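Local coordinates for Lmo0651 protein (Listeria monocytogenes serovar 1/2a, PDB 6EP3) that acts as a GntR-family transcription factor that controls expression of the Agr system and mediates virulence, probably by binding specific DNA sequences, at residues B[171-174]-B[175-179]; B[187-191]-B[192-196]; B[118-122]-B[123-127]; B[151-154]-B[155-159]. All coordinates share one frame; numbering follows the deposited sequence.

In the fold
Following the chain from its N terminus, interaction 3 comes first, turning helix 107-123 into helix 126-142. Interaction 4 lies one helix on, inside helix 147-163. Interaction 1 starts helix 173-192, and interaction 2 ends that helix and turns the chain into helix 195-219. All four are local, in series, neither nested nor crossed, and all fall in the all-helical FCD domain. Interactions 1 and 3 meet through Arg176 and through Lys171 packing on Leu126. Interaction 2 sits at the far end of helix 173-192, its centre about 23 Å from that of interaction 1. Interaction 4 packs near the chain's centre and reaches the second subunit.

Interaction 1: B[171-174]-B[175-179]; sequences KSVE and IREWT. With EDO (1,2-ethanediol), chain N.
This is an N-terminal helix cap, with Ser172 as N-cap of helix 173-192, on the surface of the helical FCD domain. Ser172 OG accepts from Ile175 N at 2.9 Å, a nearly straight bond with an N-H...O angle of 169°. The hydroxyl gets there because OG stands anti to the serine's own N (chi1 155°), beside the carbonyl carbon, which points it forward into the first helical turn. Ile175 CG1 lies 3.5 Å from Ser172 OG, so the capped nitrogen and its side chain both close on the serine. From Ser172 O to Arg176 N, Val173 O to Glu177 N and Glu174 O to Trp178 N, the regular helical bonds then begin. A 1,2-ethanediol, probably from the crystallisation liquor, occupies the helix start: its O1 accepts from Val173 N at 2.6 Å, while its O2 accepts from Glu174 N and makes a weak bond with Ser172 OG. The ligand thus takes up first-turn N-H groups that have no helical carbonyl before them.

Val173 is flanked by two later side chains. Its CG1 runs beside Glu177, which points the same way and brings OE2 to 3.5 Å. On the other branch, CG2 meets Arg176 NH2 at 3.3 Å. Arg176 bends at chi3 (-50°), which folds its guanidinium back toward the start of the helix; NH1 bonds to Phe170 O and NE to Ser121 OG, tying the cap to the preceding loop and to helix 107-123. Val173 CA sits over the centre of one guanidinium face, 4.1 Å above its plane.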
loop_
_atom_site.group_PDB
_atom_site.type_symbol
_atom_site.label_atom_id
_atom_site.label_comp_id
_atom_site.label_asym_id
_atom_site.label_seq_id
_atom_site.Cartn_x
_atom_site.Cartn_y
_atom_site.Cartn_z
ATOM N N LYS B 171 -1.496 -14.245 -23.298
ATOM C CA LYS B 171 -1.125 -15.280 -24.254
ATOM C C LYS B 171 -1.748 -15.022 -25.619
ATOM O O LYS B 171 -1.253 -15.538 -26.625
ATOM C CB LYS B 171 -1.539 -16.661 -23.739
ATOM C CG LYS B 171 -0.764 -17.122 -22.517
ATOM C CD LYS B 171 -1.185 -18.510 -22.066
ATOM C CE LYS B 171 -0.335 -18.982 -20.897
ATOM N NZ LYS B 171 -0.810 -20.283 -20.345
ATOM N N SER B 172 -2.815 -14.230 -25.668
ATOM C CA SER B 172 -3.440 -13.849 -26.927
ATOM C C SER B 172 -2.672 -12.694 -27.556
ATOM O O SER B 172 -2.545 -11.617 -26.955
ATOM C CB SER B 172 -4.898 -13.458 -26.709
ATOM O OG SER B 172 -5.334 -12.570 -27.725
ATOM N N VAL B 173 -2.157 -12.925 -28.766
ATOM C CA VAL B 173 -1.486 -11.865 -29.507
ATOM C C VAL B 173 -2.446 -10.718 -29.767
ATOM O O VAL B 173 -2.050 -9.546 -29.753
ATOM C CB VAL B 173 -0.909 -12.429 -30.821
ATOM C CG1 VAL B 173 -0.565 -11.303 -31.793
ATOM C CG2 VAL B 173 0.296 -13.323 -30.536
ATOM N N GLU B 174 -3.724 -11.026 -29.987
ATOM C CA GLU B 174 -4.710 -9.983 -30.243
ATOM C C GLU B 174 -4.864 -9.069 -29.033
ATOM O O GLU B 174 -4.870 -7.839 -29.165
ATOM C CB GLU B 174 -6.044 -10.626 -30.624
ATOM C CG GLU B 174 -7.068 -9.670 -31.199
ATOM C CD GLU B 174 -8.285 -10.391 -31.746
ATOM O OE1 GLU B 174 -9.318 -10.433 -31.046
ATOM O OE2 GLU B 174 -8.206 -10.922 -32.873
ATOM N N ILE B 175 -4.968 -9.656 -27.837
ATOM C CA ILE B 175 -5.088 -8.854 -26.623
ATOM C C ILE B 175 -3.815 -8.052 -26.382
ATOM O O ILE B 175 -3.868 -6.880 -25.989
ATOM C CB ILE B 175 -5.434 -9.747 -25.417
ATOM C CG1 ILE B 175 -6.867 -10.264 -25.528
ATOM C CG2 ILE B 175 -5.276 -8.987 -24.109
ATOM C CD1 ILE B 175 -7.257 -11.175 -24.395
ATOM N N ARG B 176 -2.650 -8.664 -26.617
ATOM C CA ARG B 176 -1.397 -7.935 -26.433
ATOM C C ARG B 176 -1.320 -6.731 -27.362
ATOM O O ARG B 176 -0.944 -5.628 -26.941
ATOM C CB ARG B 176 -0.204 -8.859 -26.665
ATOM C CG ARG B 176 0.025 -9.859 -25.562
ATOM C CD ARG B 176 1.488 -10.249 -25.475
ATOM N NE ARG B 176 2.049 -10.631 -26.768
ATOM C CZ ARG B 176 2.033 -11.868 -27.252
ATOM N NH1 ARG B 176 1.473 -12.847 -26.553
ATOM N NH2 ARG B 176 2.578 -12.127 -28.435
ATOM N N GLU B 177 -1.676 -6.923 -28.634
ATOM C CA GLU B 177 -1.591 -5.835 -29.601
ATOM C C GLU B 177 -2.616 -4.754 -29.304
ATOM O O GLU B 177 -2.330 -3.562 -29.465
ATOM C CB GLU B 177 -1.770 -6.375 -31.018
ATOM C CG GLU B 177 -0.576 -7.167 -31.513
ATOM C CD GLU B 177 -0.793 -7.754 -32.887
ATOM O OE1 GLU B 177 -1.920 -7.643 -33.416
ATOM O OE2 GLU B 177 0.169 -8.323 -33.441
ATOM N N TRP B 178 -3.808 -5.144 -28.847
ATOM C CA TRP B 178 -4.794 -4.150 -28.450
ATOM C C TRP B 178 -4.298 -3.330 -27.266
ATOM O O TRP B 178 -4.455 -2.102 -27.242
ATOM C CB TRP B 178 -6.119 -4.837 -28.121
ATOM C CG TRP B 178 -7.204 -3.882 -27.774
ATOM C CD1 TRP B 178 -8.091 -3.302 -28.632
ATOM C CD2 TRP B 178 -7.531 -3.396 -26.469
ATOM N NE1 TRP B 178 -8.948 -2.479 -27.942
ATOM C CE2 TRP B 178 -8.626 -2.521 -26.610
ATOM C CE3 TRP B 178 -7.003 -3.617 -25.193
ATOM C CZ2 TRP B 178 -9.202 -1.865 -25.525
ATOM C CZ3 TRP B 178 -7.579 -2.965 -24.114
ATOM C CH2 TRP B 178 -8.661 -2.095 -24.289
ATOM N N THR B 179 -3.684 -3.988 -26.278
ATOM C CA THR B 179 -3.154 -3.265 -25.126
ATOM C C THR B 179 -2.019 -2.333 -25.534
ATOM O O THR B 179 -1.921 -1.207 -25.032
ATOM C CB THR B 179 -2.693 -4.253 -24.054
ATOM O OG1 THR B 179 -3.748 -5.184 -23.780
ATOM C CG2 THR B 179 -2.315 -3.526 -22.774
HETATM C C1 EDO N . -3.754 -15.820 -30.680
HETATM O O1 EDO N . -2.717 -15.080 -30.026
HETATM C C2 EDO N . -5.105 -15.210 -30.326
HETATM O O2 EDO N . -5.145 -13.854 -30.784
#

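Interaction 2: B[187-191]-B[192-196]; sequences YELLA and EGKIE
A Schellman motif ends helix 173-192 here, and the chain turns at once into helix 195-219, joining two antiparallel helices of the FCD domain. Lys194 N reaches back to Leu189 O at 3.0 Å, and Gly193 N bonds to Leu190 O at 3.1 Å. The second is irregular, because the N-H approaches from above the carbonyl plane, away from the lone pairs. Before them, Glu192 N still makes an ordinary helical bond to Glu188 O. Gly193 takes a positive phi of 89°, where a side chain would be jammed against the carbonyl oxygen of Glu192. Lys194, centre of an inverse gamma turn, is the N-cap residue of the next helix.

Two side-chain packings flank the turn. Leu189 CD2 meets the aliphatic part of Lys194 at CD, 3.8 Å away, the two side chains crossing at about a right angle. Deeper, Leu190 CD2 touches Ile195 CD1 at 4.1 Å; both side chains also rest on Ile95, which seats this side of the turn on helix 77-101.

On the outside, Lys194 extends past Leu189 and its NZ forms a salt bridge to Glu192 OE2 at 2.9 Å, met nearly end-on to the C-O bond. Glu188 OE1 and Glu192 OE1 stand 4.6 Å apart, while Glu188 OE2 is held by Asn184. The lysine's charge therefore probably offsets some of the repulsion between the two carboxylates, and the salt bridge spans the glycine, linking Glu192, just before it, to the N-cap of the next helix.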
loop_
_atom_site.group_PDB
_atom_site.type_symbol
_atom_site.label_atom_id
_atom_site.label_comp_id
_atom_site.label_asym_id
_atom_site.label_seq_id
_atom_site.Cartn_x
_atom_site.Cartn_y
_atom_site.Cartn_z
ATOM N N TYR B 187 -0.399 7.557 -24.591
ATOM C CA TYR B 187 0.791 8.393 -24.734
ATOM C C TYR B 187 0.526 9.565 -25.673
ATOM O O TYR B 187 0.904 10.707 -25.387
ATOM C CB TYR B 187 1.974 7.569 -25.244
ATOM C CG TYR B 187 3.060 8.438 -25.845
ATOM C CD1 TYR B 187 3.968 9.102 -25.030
ATOM C CD2 TYR B 187 3.156 8.622 -27.221
ATOM C CE1 TYR B 187 4.951 9.908 -25.564
ATOM C CE2 TYR B 187 4.134 9.436 -27.766
ATOM C CZ TYR B 187 5.031 10.073 -26.931
ATOM O OH TYR B 187 6.010 10.879 -27.463
ATOM N N GLU B 188 -0.102 9.291 -26.819
ATOM C CA GLU B 188 -0.315 10.333 -27.817
ATOM C C GLU B 188 -1.289 11.390 -27.320
ATOM O O GLU B 188 -1.064 12.590 -27.519
ATOM C CB GLU B 188 -0.815 9.716 -29.123
ATOM C CG GLU B 188 0.283 9.112 -29.978
ATOM C CD GLU B 188 -0.237 8.521 -31.274
ATOM O OE1 GLU B 188 -1.369 8.860 -31.679
ATOM O OE2 GLU B 188 0.490 7.712 -31.886
ATOM N N LEU B 189 -2.376 10.971 -26.670
ATOM C CA LEU B 189 -3.317 11.946 -26.138
ATOM C C LEU B 189 -2.663 12.800 -25.065
ATOM O O LEU B 189 -2.844 14.024 -25.044
ATOM C CB LEU B 189 -4.559 11.243 -25.596
ATOM C CG LEU B 189 -5.409 10.549 -26.660
ATOM C CD1 LEU B 189 -6.447 9.658 -26.007
ATOM C CD2 LEU B 189 -6.072 11.568 -27.572
ATOM N N LEU B 190 -1.845 12.188 -24.203
ATOM C CA LEU B 190 -1.138 12.970 -23.197
ATOM C C LEU B 190 -0.190 13.966 -23.848
ATOM O O LEU B 190 -0.135 15.135 -23.447
ATOM C CB LEU B 190 -0.373 12.042 -22.253
ATOM C CG LEU B 190 -1.213 11.248 -21.252
ATOM C CD1 LEU B 190 -0.322 10.384 -20.378
ATOM C CD2 LEU B 190 -2.064 12.182 -20.403
ATOM N N ALA B 191 0.531 13.534 -24.887
ATOM C CA ALA B 191 1.477 14.421 -25.551
ATOM C C ALA B 191 0.772 15.562 -26.271
ATOM O O ALA B 191 1.329 16.661 -26.378
ATOM C CB ALA B 191 2.343 13.625 -26.528
ATOM N N GLU B 192 -0.439 15.327 -26.768
ATOM C CA GLU B 192 -1.213 16.368 -27.432
ATOM C C GLU B 192 -2.017 17.222 -26.462
ATOM O O GLU B 192 -2.586 18.237 -26.879
ATOM C CB GLU B 192 -2.160 15.746 -28.463
ATOM C CG GLU B 192 -1.457 15.201 -29.694
ATOM C CD GLU B 192 -2.319 14.236 -30.482
ATOM O OE1 GLU B 192 -1.754 13.376 -31.191
ATOM O OE2 GLU B 192 -3.561 14.338 -30.389
ATOM N N GLY B 193 -2.098 16.827 -25.195
ATOM C CA GLY B 193 -2.800 17.608 -24.200
ATOM C C GLY B 193 -4.271 17.300 -24.052
ATOM O O GLY B 193 -4.966 18.019 -23.325
ATOM N N LYS B 194 -4.769 16.254 -24.711
ATOM C CA LYS B 194 -6.169 15.851 -24.587
ATOM C C LYS B 194 -6.297 14.976 -23.344
ATOM O O LYS B 194 -6.321 13.742 -23.396
ATOM C CB LYS B 194 -6.636 15.137 -25.847
ATOM C CG LYS B 194 -6.594 16.014 -27.084
ATOM C CD LYS B 194 -6.648 15.195 -28.360
ATOM C CE LYS B 194 -6.320 16.056 -29.567
ATOM N NZ LYS B 194 -6.282 15.267 -30.831
ATOM N N ILE B 195 -6.400 15.647 -22.197
ATOM C CA ILE B 195 -6.311 14.948 -20.921
ATOM C C ILE B 195 -7.558 14.114 -20.671
ATOM O O ILE B 195 -7.470 12.958 -20.244
ATOM C CB ILE B 195 -6.070 15.949 -19.783
ATOM C CG1 ILE B 195 -4.852 16.815 -20.103
ATOM C CG2 ILE B 195 -5.874 15.202 -18.481
ATOM C CD1 ILE B 195 -3.591 16.021 -20.317
ATOM N N GLU B 196 -8.737 14.687 -20.912
ATOM C CA GLU B 196 -9.967 13.939 -20.686
ATOM C C GLU B 196 -10.050 12.736 -21.616
ATOM O O GLU B 196 -10.500 11.655 -21.213
ATOM C CB GLU B 196 -11.175 14.856 -20.867
ATOM C CG GLU B 196 -11.120 16.102 -20.000
ATOM C CD GLU B 196 -10.826 15.790 -18.541
ATOM O OE1 GLU B 196 -9.659 15.948 -18.120
ATOM O OE2 GLU B 196 -11.764 15.391 -17.816
#

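Interaction 3: B[118-122]-B[123-127]; sequences ERFSY and LTDLE. With SO4 (sulfate ion), chain S.
Phe120 and Asp125 come together by different first torsions: the phenylalanine CG lies anti to its own carbonyl carbon (chi1 -75°), the aspartate CG anti to its N (chi1 -168°). The side chains then run alongside each other, CD1 of Phe120 4.0 Å from CB of Asp125, with ring and carboxylate planes 77° apart. Leu123 lies across the preceding turn, its CD1 3.9 Å from Arg119 CG and its CD2 4.0 Å from Tyr122 CD2.

Arg119 bends at chi3, and Phe120 CE1 lies over one face of its guanidinium, offset toward the rim. At the guanidinium edge NH1 donates to O2 of a sulfate at 2.9 Å, while NE is paired with Glu116; the sulfate probably comes from the crystallisation liquor. The Asp125 carboxylate caps a backbone N-H in the first turn of helix 126-142, besides the bond of its OD2 to Asn128 ND2.

In the backbone, Asp125 N bonds to Phe120 O at 3.1 Å, almost straight, and Thr124 N makes a weak bond to Ser121 O. With Thr124 at positive phi, this is a Schellman motif closing helix 107-123, directly followed by Asp125 as N-cap of helix 126-142.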
loop_
_atom_site.group_PDB
_atom_site.type_symbol
_atom_site.label_atom_id
_atom_site.label_comp_id
_atom_site.label_asym_id
_atom_site.label_seq_id
_atom_site.Cartn_x
_atom_site.Cartn_y
_atom_site.Cartn_z
ATOM N N GLU B 118 5.861 -3.130 -26.790
ATOM C CA GLU B 118 5.838 -3.557 -28.188
ATOM C C GLU B 118 6.917 -4.598 -28.470
ATOM O O GLU B 118 6.669 -5.607 -29.141
ATOM C CB GLU B 118 6.020 -2.352 -29.108
ATOM C CG GLU B 118 4.726 -1.721 -29.584
ATOM C CD GLU B 118 4.966 -0.470 -30.406
ATOM O OE1 GLU B 118 5.861 0.319 -30.039
ATOM O OE2 GLU B 118 4.271 -0.283 -31.425
ATOM N N ARG B 119 8.130 -4.359 -27.970
ATOM C CA ARG B 119 9.255 -5.243 -28.252
ATOM C C ARG B 119 9.031 -6.627 -27.666
ATOM O O ARG B 119 9.243 -7.643 -28.338
ATOM C CB ARG B 119 10.543 -4.631 -27.704
ATOM C CG ARG B 119 11.735 -5.569 -27.775
ATOM C CD ARG B 119 13.040 -4.818 -27.558
ATOM N NE ARG B 119 13.379 -4.655 -26.149
ATOM C CZ ARG B 119 14.185 -5.473 -25.482
ATOM N NH1 ARG B 119 14.733 -6.515 -26.098
ATOM N NH2 ARG B 119 14.450 -5.250 -24.203
ATOM N N PHE B 120 8.614 -6.689 -26.401
ATOM C CA PHE B 120 8.422 -7.991 -25.774
ATOM C C PHE B 120 7.220 -8.724 -26.363
ATOM O O PHE B 120 7.229 -9.958 -26.446
ATOM C CB PHE B 120 8.307 -7.820 -24.263
ATOM C CG PHE B 120 9.624 -7.532 -23.597
ATOM C CD1 PHE B 120 10.732 -8.322 -23.864
ATOM C CD2 PHE B 120 9.768 -6.453 -22.741
ATOM C CE1 PHE B 120 11.953 -8.062 -23.264
ATOM C CE2 PHE B 120 10.987 -6.184 -22.139
ATOM C CZ PHE B 120 12.081 -6.991 -22.401
ATOM N N SER B 121 6.205 -7.992 -26.829
ATOM C CA SER B 121 5.118 -8.645 -27.553
ATOM C C SER B 121 5.606 -9.207 -28.884
ATOM O O SER B 121 5.187 -10.296 -29.297
ATOM C CB SER B 121 3.968 -7.666 -27.779
ATOM O OG SER B 121 2.868 -8.326 -28.382
ATOM N N TYR B 122 6.490 -8.480 -29.570
ATOM C CA TYR B 122 7.040 -8.986 -30.822
ATOM C C TYR B 122 7.893 -10.226 -30.581
ATOM O O TYR B 122 7.885 -11.162 -31.390
ATOM C CB TYR B 122 7.851 -7.890 -31.516
ATOM C CG TYR B 122 8.651 -8.365 -32.707
ATOM C CD1 TYR B 122 8.066 -8.481 -33.960
ATOM C CD2 TYR B 122 9.996 -8.689 -32.579
ATOM C CE1 TYR B 122 8.798 -8.915 -35.053
ATOM C CE2 TYR B 122 10.733 -9.122 -33.662
ATOM C CZ TYR B 122 10.131 -9.233 -34.895
ATOM O OH TYR B 122 10.867 -9.663 -35.975
ATOM N N LEU B 123 8.633 -10.248 -29.472
ATOM C CA LEU B 123 9.492 -11.381 -29.149
ATOM C C LEU B 123 8.749 -12.531 -28.481
ATOM O O LEU B 123 9.357 -13.586 -28.268
ATOM C CB LEU B 123 10.641 -10.933 -28.245
ATOM C CG LEU B 123 11.619 -9.907 -28.815
ATOM C CD1 LEU B 123 12.560 -9.428 -27.723
ATOM C CD2 LEU B 123 12.403 -10.496 -29.990
ATOM N N THR B 124 7.473 -12.347 -28.124
ATOM C CA THR B 124 6.681 -13.380 -27.447
ATOM C C THR B 124 7.338 -13.790 -26.130
ATOM O O THR B 124 7.494 -14.973 -25.819
ATOM C CB THR B 124 6.437 -14.595 -28.349
ATOM O OG1 THR B 124 6.165 -14.154 -29.683
ATOM C CG2 THR B 124 5.248 -15.411 -27.849
ATOM N N ASP B 125 7.732 -12.784 -25.359
ATOM C CA ASP B 125 8.307 -12.950 -24.027
ATOM C C ASP B 125 7.221 -12.522 -23.044
ATOM O O ASP B 125 7.054 -11.330 -22.777
ATOM C CB ASP B 125 9.577 -12.117 -23.877
ATOM C CG ASP B 125 10.367 -12.463 -22.627
ATOM O OD1 ASP B 125 9.766 -12.934 -21.634
ATOM O OD2 ASP B 125 11.595 -12.232 -22.628
ATOM N N LEU B 126 6.481 -13.499 -22.513
ATOM C CA LEU B 126 5.260 -13.186 -21.773
ATOM C C LEU B 126 5.555 -12.522 -20.435
ATOM O O LEU B 126 4.904 -11.536 -20.071
ATOM C CB LEU B 126 4.442 -14.455 -21.547
ATOM C CG LEU B 126 3.150 -14.613 -22.334
ATOM C CD1 LEU B 126 2.436 -15.854 -21.849
ATOM C CD2 LEU B 126 2.278 -13.386 -22.159
ATOM N N GLU B 127 6.520 -13.053 -19.683
ATOM C CA GLU B 127 6.844 -12.474 -18.383
ATOM C C GLU B 127 7.349 -11.049 -18.534
ATOM O O GLU B 127 6.937 -10.146 -17.789
ATOM C CB GLU B 127 7.878 -13.340 -17.662
ATOM C CG GLU B 127 7.357 -14.691 -17.167
ATOM C CD GLU B 127 6.949 -15.628 -18.292
ATOM O OE1 GLU B 127 7.496 -15.497 -19.410
ATOM O OE2 GLU B 127 6.078 -16.493 -18.057
HETATM S S SO4 S . 18.246 -7.158 -24.119
HETATM O O1 SO4 S . 17.744 -7.040 -22.753
HETATM O O2 SO4 S . 17.164 -7.593 -24.998
HETATM O O3 SO4 S . 19.327 -8.139 -24.158
HETATM O O4 SO4 S . 18.752 -5.861 -24.565
#

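Interaction 4: B[151-154]-B[155-159]; sequences RIVK and QIFFQ
Val153 and Phe157, one helical turn apart, lie side by side and point the same way. Val153 CG1 sits over the ring face, 3.9 Å from the centroid and 29° off the normal, a CH-pi contact whose closest carbon is Phe157 CE2 at 3.5 Å. The branch reaches the ring because CG1 is anti to the valine N (chi1 -178°), while Phe157 swings its CG beside its own N (chi1 -78°), bringing the ring back along the helix. Phe157 CD2 also lies 3.3 Å from Val153 O, the oxygen that accepts from Phe157 N. On a neighbouring strip of the helix, Ile152 CG2 and Ile156 CD1 meet more loosely, at 4.4 Å.

These are i to i+4 pairs in the middle of helix 147-163 of the FCD domain, where successive bonds from Arg151 O to Gln155 N through Lys154 O to Phe158 N hold the turns in register. The Ile156 N to Ile152 O bond, 3.0 Å long, lies in the carbonyl plane.

Further out, Phe157 stacks on His134 and packs against Ile137 and Leu138 of helix 126-142, which probably holds in place the ring whose one face carries Val153 CG1. Val153 itself rests on Ile141 and on Phe90 of helix 77-101. Phe158 turns away toward Gln57 and Ile59, which belong to the GntR-type, probably DNA-binding, region, and Ile152 packs on Ile152 of the second subunit.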
loop_
_atom_site.group_PDB
_atom_site.type_symbol
_atom_site.label_atom_id
_atom_site.label_comp_id
_atom_site.label_asym_id
_atom_site.label_seq_id
_atom_site.Cartn_x
_atom_site.Cartn_y
_atom_site.Cartn_z
ATOM N N ARG B 151 5.107 2.786 -4.857
ATOM C CA ARG B 151 5.461 1.587 -4.098
ATOM C C ARG B 151 4.237 0.714 -3.834
ATOM O O ARG B 151 4.319 -0.522 -3.884
ATOM C CB ARG B 151 6.121 1.966 -2.773
ATOM C CG ARG B 151 7.458 2.680 -2.895
ATOM C CD ARG B 151 8.045 2.954 -1.514
ATOM N NE ARG B 151 7.814 4.326 -1.066
ATOM C CZ ARG B 151 8.586 5.362 -1.371
ATOM N NH1 ARG B 151 9.656 5.193 -2.132
ATOM N NH2 ARG B 151 8.286 6.570 -0.911
ATOM N N ILE B 152 3.098 1.339 -3.532
ATOM C CA ILE B 152 1.867 0.579 -3.319
ATOM C C ILE B 152 1.516 -0.221 -4.568
ATOM O O ILE B 152 1.226 -1.425 -4.506
ATOM C CB ILE B 152 0.723 1.526 -2.916
ATOM C CG1 ILE B 152 0.913 2.022 -1.481
ATOM C CG2 ILE B 152 -0.632 0.855 -3.099
ATOM C CD1 ILE B 152 0.110 3.269 -1.167
ATOM N N VAL B 153 1.546 0.437 -5.727
ATOM C CA VAL B 153 1.177 -0.262 -6.951
ATOM C C VAL B 153 2.225 -1.300 -7.328
ATOM O O VAL B 153 1.896 -2.330 -7.922
ATOM C CB VAL B 153 0.929 0.749 -8.080
ATOM C CG1 VAL B 153 0.499 0.037 -9.348
ATOM C CG2 VAL B 153 -0.142 1.732 -7.639
ATOM N N LYS B 154 3.489 -1.081 -6.957
ATOM C CA LYS B 154 4.498 -2.116 -7.168
ATOM C C LYS B 154 4.181 -3.360 -6.348
ATOM O O LYS B 154 4.320 -4.490 -6.833
ATOM C CB LYS B 154 5.887 -1.587 -6.812
ATOM C CG LYS B 154 6.558 -0.768 -7.908
ATOM C CD LYS B 154 7.950 -0.323 -7.475
ATOM C CE LYS B 154 8.692 0.380 -8.603
ATOM N NZ LYS B 154 10.035 0.873 -8.178
ATOM N N GLN B 155 3.756 -3.165 -5.097
ATOM C CA GLN B 155 3.369 -4.302 -4.265
ATOM C C GLN B 155 2.170 -5.031 -4.866
ATOM O O GLN B 155 2.112 -6.271 -4.873
ATOM C CB GLN B 155 3.043 -3.823 -2.849
ATOM C CG GLN B 155 4.219 -3.896 -1.897
ATOM C CD GLN B 155 4.689 -5.310 -1.645
ATOM O OE1 GLN B 155 5.887 -5.559 -1.508
ATOM N NE2 GLN B 155 3.751 -6.249 -1.583
ATOM N N ILE B 156 1.202 -4.268 -5.378
ATOM C CA ILE B 156 0.050 -4.868 -6.050
ATOM C C ILE B 156 0.494 -5.694 -7.253
ATOM O O ILE B 156 -0.002 -6.806 -7.483
ATOM C CB ILE B 156 -0.953 -3.782 -6.472
ATOM C CG1 ILE B 156 -1.674 -3.207 -5.255
ATOM C CG2 ILE B 156 -1.941 -4.343 -7.485
ATOM C CD1 ILE B 156 -2.663 -2.133 -5.627
ATOM N N PHE B 157 1.409 -5.148 -8.059
ATOM C CA PHE B 157 1.892 -5.862 -9.236
ATOM C C PHE B 157 2.611 -7.139 -8.833
ATOM O O PHE B 157 2.472 -8.178 -9.491
ATOM C CB PHE B 157 2.833 -4.965 -10.047
ATOM C CG PHE B 157 2.130 -3.933 -10.881
ATOM C CD1 PHE B 157 0.897 -4.199 -11.443
ATOM C CD2 PHE B 157 2.718 -2.700 -11.120
ATOM C CE1 PHE B 157 0.247 -3.254 -12.221
ATOM C CE2 PHE B 157 2.077 -1.751 -11.898
ATOM C CZ PHE B 157 0.840 -2.029 -12.449
ATOM N N PHE B 158 3.391 -7.075 -7.755
ATOM C CA PHE B 158 4.051 -8.268 -7.240
ATOM C C PHE B 158 3.029 -9.341 -6.899
ATOM O O PHE B 158 3.170 -10.510 -7.291
ATOM C CB PHE B 158 4.885 -7.912 -6.009
ATOM C CG PHE B 158 5.560 -9.092 -5.376
ATOM C CD1 PHE B 158 4.946 -9.799 -4.357
ATOM C CD2 PHE B 158 6.818 -9.491 -5.800
ATOM C CE1 PHE B 158 5.569 -10.886 -3.778
ATOM C CE2 PHE B 158 7.448 -10.577 -5.223
ATOM C CZ PHE B 158 6.822 -11.275 -4.213
ATOM N N GLN B 159 1.993 -8.953 -6.157
ATOM C CA GLN B 159 0.978 -9.917 -5.754
ATOM C C GLN B 159 0.264 -10.506 -6.966
ATOM O O GLN B 159 0.011 -11.715 -7.019
ATOM C CB GLN B 159 -0.017 -9.257 -4.797
ATOM C CG GLN B 159 0.563 -8.945 -3.420
ATOM C CD GLN B 159 -0.190 -9.631 -2.293
ATOM O OE1 GLN B 159 -0.905 -10.607 -2.514
ATOM N NE2 GLN B 159 -0.032 -9.118 -1.077
#